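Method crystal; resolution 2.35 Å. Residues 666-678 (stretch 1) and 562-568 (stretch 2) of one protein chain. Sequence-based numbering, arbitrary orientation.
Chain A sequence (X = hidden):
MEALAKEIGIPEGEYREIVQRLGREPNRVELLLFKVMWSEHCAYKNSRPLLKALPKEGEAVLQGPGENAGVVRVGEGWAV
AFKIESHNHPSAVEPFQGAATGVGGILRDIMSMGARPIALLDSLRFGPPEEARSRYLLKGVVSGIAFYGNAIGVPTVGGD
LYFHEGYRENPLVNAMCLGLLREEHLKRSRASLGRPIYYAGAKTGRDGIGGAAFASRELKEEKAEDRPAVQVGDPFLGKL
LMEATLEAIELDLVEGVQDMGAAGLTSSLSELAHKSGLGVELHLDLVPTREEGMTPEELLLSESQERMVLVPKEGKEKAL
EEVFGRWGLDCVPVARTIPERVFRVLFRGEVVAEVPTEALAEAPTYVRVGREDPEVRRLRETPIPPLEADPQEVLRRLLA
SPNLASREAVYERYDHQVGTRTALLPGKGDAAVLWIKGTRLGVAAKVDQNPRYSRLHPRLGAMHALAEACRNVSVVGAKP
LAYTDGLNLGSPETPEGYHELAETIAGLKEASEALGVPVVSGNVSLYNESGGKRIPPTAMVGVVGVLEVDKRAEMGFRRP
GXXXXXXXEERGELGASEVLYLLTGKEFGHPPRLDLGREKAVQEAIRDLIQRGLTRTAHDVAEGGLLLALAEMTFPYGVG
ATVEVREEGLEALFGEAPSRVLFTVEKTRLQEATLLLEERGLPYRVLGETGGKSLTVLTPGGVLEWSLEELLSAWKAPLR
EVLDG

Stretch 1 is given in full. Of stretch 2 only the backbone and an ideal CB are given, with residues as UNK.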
# COMPACT_ATOMS: atom_id res chain seq x y z
N GLU A 666 1.21 26.07 -22.78
CA GLU A 666 0.73 27.38 -23.14
C GLU A 666 1.02 27.49 -24.63
O GLU A 666 2.05 27.03 -25.11
CB GLU A 666 1.45 28.47 -22.34
CG GLU A 666 0.92 29.88 -22.56
CD GLU A 666 1.53 30.56 -23.79
OE1 GLU A 666 1.05 31.65 -24.18
OE2 GLU A 666 2.51 30.01 -24.36
N LYS A 667 0.06 28.06 -25.35
CA LYS A 667 0.10 28.27 -26.80
C LYS A 667 1.49 28.47 -27.42
O LYS A 667 1.89 27.73 -28.33
CB LYS A 667 -0.78 29.48 -27.09
CG LYS A 667 -1.41 29.55 -28.45
CD LYS A 667 -2.64 30.45 -28.37
CE LYS A 667 -2.33 31.77 -27.67
NZ LYS A 667 -3.55 32.57 -27.36
N THR A 668 2.22 29.46 -26.94
CA THR A 668 3.54 29.76 -27.47
C THR A 668 4.66 28.81 -27.02
O THR A 668 5.85 29.11 -27.19
CB THR A 668 3.94 31.23 -27.14
OG1 THR A 668 4.11 31.38 -25.72
CG2 THR A 668 2.86 32.19 -27.61
N ARG A 669 4.29 27.66 -26.46
CA ARG A 669 5.29 26.71 -25.99
C ARG A 669 5.12 25.35 -26.66
O ARG A 669 5.91 24.43 -26.43
CB ARG A 669 5.18 26.55 -24.48
CG ARG A 669 5.43 27.83 -23.73
CD ARG A 669 6.91 28.09 -23.58
NE ARG A 669 7.36 27.74 -22.23
CZ ARG A 669 8.61 27.44 -21.92
NH1 ARG A 669 9.55 27.44 -22.86
NH2 ARG A 669 8.93 27.16 -20.66
N LEU A 670 4.10 25.25 -27.51
CA LEU A 670 3.79 24.02 -28.22
C LEU A 670 4.95 23.38 -28.96
O LEU A 670 5.17 22.17 -28.86
CB LEU A 670 2.64 24.28 -29.19
CG LEU A 670 2.15 23.07 -30.00
CD1 LEU A 670 1.77 21.92 -29.06
CD2 LEU A 670 0.96 23.49 -30.86
N GLN A 671 5.70 24.18 -29.71
CA GLN A 671 6.82 23.65 -30.48
C GLN A 671 7.94 23.01 -29.66
O GLN A 671 8.49 21.99 -30.06
CB GLN A 671 7.43 24.74 -31.37
CG GLN A 671 8.46 24.18 -32.34
CD GLN A 671 9.28 25.25 -33.05
OE1 GLN A 671 9.97 24.97 -34.03
NE2 GLN A 671 9.21 26.48 -32.55
N GLU A 672 8.29 23.62 -28.53
CA GLU A 672 9.34 23.08 -27.66
C GLU A 672 8.92 21.75 -27.06
O GLU A 672 9.74 20.86 -26.86
CB GLU A 672 9.65 24.03 -26.51
CG GLU A 672 10.11 25.41 -26.90
CD GLU A 672 10.12 26.33 -25.70
OE1 GLU A 672 10.89 26.06 -24.75
OE2 GLU A 672 9.34 27.30 -25.69
N ALA A 673 7.63 21.63 -26.75
CA ALA A 673 7.11 20.41 -26.16
C ALA A 673 7.10 19.32 -27.21
O ALA A 673 7.57 18.20 -26.96
CB ALA A 673 5.69 20.64 -25.63
N THR A 674 6.59 19.64 -28.39
CA THR A 674 6.54 18.66 -29.46
C THR A 674 7.94 18.27 -29.93
O THR A 674 8.18 17.15 -30.39
CB THR A 674 5.72 19.18 -30.66
OG1 THR A 674 6.30 20.40 -31.14
CG2 THR A 674 4.28 19.44 -30.23
N LEU A 675 8.88 19.20 -29.80
CA LEU A 675 10.24 18.93 -30.20
C LEU A 675 10.81 17.89 -29.23
O LEU A 675 11.50 16.95 -29.63
CB LEU A 675 11.05 20.23 -30.17
CG LEU A 675 12.35 20.33 -30.98
CD1 LEU A 675 13.44 19.50 -30.33
CD2 LEU A 675 12.08 19.89 -32.42
N LEU A 676 10.50 18.06 -27.94
CA LEU A 676 10.97 17.15 -26.90
C LEU A 676 10.45 15.73 -27.11
O LEU A 676 11.22 14.76 -27.10
CB LEU A 676 10.56 17.69 -25.52
CG LEU A 676 10.90 16.89 -24.25
CD1 LEU A 676 10.87 17.82 -23.04
CD2 LEU A 676 9.91 15.74 -24.07
N LEU A 677 9.14 15.59 -27.31
CA LEU A 677 8.56 14.27 -27.51
C LEU A 677 9.16 13.58 -28.73
O LEU A 677 9.44 12.38 -28.70
CB LEU A 677 7.04 14.38 -27.67
CG LEU A 677 6.31 14.94 -26.46
CD1 LEU A 677 4.84 15.09 -26.79
CD2 LEU A 677 6.52 14.03 -25.26
N GLU A 678 9.38 14.35 -29.79
CA GLU A 678 9.96 13.80 -31.01
C GLU A 678 11.38 13.28 -30.79
O GLU A 678 11.74 12.21 -31.29
CB GLU A 678 9.96 14.86 -32.11
CG GLU A 678 8.78 14.75 -33.04
CD GLU A 678 8.38 16.08 -33.63
OE1 GLU A 678 9.29 16.90 -33.90
OE2 GLU A 678 7.17 16.30 -33.82
N UNK A 562 -5.37 26.60 -23.51
CA UNK A 562 -4.16 25.80 -23.46
C UNK A 562 -4.25 24.69 -24.50
O UNK A 562 -5.33 24.16 -24.74
CB UNK A 562 -3.94 25.22 -22.06
N UNK A 563 -3.13 24.37 -25.13
CA UNK A 563 -3.13 23.31 -26.12
C UNK A 563 -3.10 21.98 -25.35
O UNK A 563 -2.33 21.82 -24.40
CB UNK A 563 -1.95 23.44 -27.08
N UNK A 564 -3.97 21.06 -25.76
CA UNK A 564 -4.08 19.75 -25.11
C UNK A 564 -3.48 18.65 -25.97
O UNK A 564 -3.95 18.38 -27.07
CB UNK A 564 -5.54 19.43 -24.80
N UNK A 565 -2.43 18.00 -25.47
CA UNK A 565 -1.76 16.93 -26.20
C UNK A 565 -1.89 15.56 -25.53
O UNK A 565 -2.29 15.44 -24.37
CB UNK A 565 -0.28 17.28 -26.36
N UNK A 566 -1.51 14.52 -26.27
CA UNK A 566 -1.55 13.17 -25.77
C UNK A 566 -0.28 12.43 -26.16
O UNK A 566 0.06 12.35 -27.34
CB UNK A 566 -2.79 12.44 -26.29
N UNK A 567 0.43 11.91 -25.15
CA UNK A 567 1.65 11.13 -25.37
C UNK A 567 1.12 9.71 -25.55
O UNK A 567 0.42 9.21 -24.67
CB UNK A 567 2.66 11.25 -24.23
N UNK A 568 1.46 9.06 -26.66
CA UNK A 568 0.98 7.71 -26.91
C UNK A 568 -0.11 7.74 -27.97
O UNK A 568 -0.30 8.76 -28.63
CB UNK A 568 0.46 7.07 -25.62

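Stretch 1 turns into a helix at Leu670, and stretch 2 is largely a strand, through 567, that runs alongside it, nearly parallel at 5°. The two axes come within 10.9 Å. No hydrogen bond links the stretches.

Position 562 has its CA-to-CB bond sideways to stretch 1. Its ideal CB lies 5.3 Å from the CA of Glu666. No stretch 1 pocket encloses this CB, so many side chains would suit, polar or apolar. The deposited residue is Glu562. Its side chain makes no close contact with stretch 1, and its OE2 is hydrogen-bonded to a residue next to one of the stretches.

Position 563 points toward stretch 1. Its ideal CB is 4.5 Å from CD1 of Leu670 and 5.3 Å from CA of Lys667. The surface on offer is a leucine methyl and a stretch of backbone, and the room is short. The backbone angles, -79/134, are extended. A compact apolar side chain fits best: valine, isoleucine or perhaps alanine. The deposited residue is Val563, with chi1 in t. Its CG1 packs 3.9 Å from CD1 of Leu670, and its CG2 lies 4.1 Å from CA of Lys667.

Position 564 points away from stretch 1, which places no demand on it. The deposited residue is Leu564, and it makes no contact here.

Position 565 points toward the helix, but nothing of stretch 1 lies within 5.5 Å of its ideal CB. The gap calls for a longer side chain. Leu670 and Thr674 present methyl groups beyond it, so leucine, isoleucine or methionine would suit. The deposited residue is Leu565, with chi1 in m and chi2 in p. Its CD2 is 4.0 Å from CD1 of Leu670 and also 4.0 Å from CG2 of Thr674. One methyl therefore meets two residues a helical turn apart.

Position 566 again points away, and stretch 1 does not restrict it. The deposited residue is Leu566.

Position 567 has its CA-to-CB bond sideways. Its ideal CB is 4.9 Å from CD2 of Leu677, an apolar partner. Valine, leucine, isoleucine or methionine could meet it. The deposited residue is Ile567, whose end comes nearer to the helix. Its CD1 lies 3.3 Å from CD2 of Leu677, a tight contact for two methyls.

Position 568 has backbone angles of 106/-167. A CB would be jammed against the preceding carbonyl O, so glycine is expected whatever stretch 1 offers. The deposited residue is Gly568.

Stretch 2, residues 562-568: EVLLLIG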
# COMPACT_ATOMS: atom_id res chain seq x y z
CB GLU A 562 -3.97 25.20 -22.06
CG GLU A 562 -3.50 26.22 -21.02
CD GLU A 562 -3.13 25.59 -19.68
OE1 GLU A 562 -2.43 26.27 -18.90
OE2 GLU A 562 -3.53 24.43 -19.41
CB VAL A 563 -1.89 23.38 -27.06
CG1 VAL A 563 -1.97 22.28 -28.11
CG2 VAL A 563 -1.82 24.75 -27.73
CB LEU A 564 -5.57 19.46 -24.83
CG LEU A 564 -5.96 18.06 -24.34
CD1 LEU A 564 -5.17 17.70 -23.09
CD2 LEU A 564 -7.47 18.01 -24.07
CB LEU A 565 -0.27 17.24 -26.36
CG LEU A 565 0.23 18.50 -27.06
CD1 LEU A 565 0.07 19.73 -26.15
CD2 LEU A 565 1.70 18.30 -27.40
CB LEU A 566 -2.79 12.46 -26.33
CG LEU A 566 -3.14 11.02 -25.94
CD1 LEU A 566 -2.55 10.06 -26.95
CD2 LEU A 566 -2.68 10.72 -24.53
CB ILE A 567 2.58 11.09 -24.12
CG1 ILE A 567 2.68 12.47 -23.46
CG2 ILE A 567 3.97 10.59 -24.54
CD1 ILE A 567 3.44 13.47 -24.25
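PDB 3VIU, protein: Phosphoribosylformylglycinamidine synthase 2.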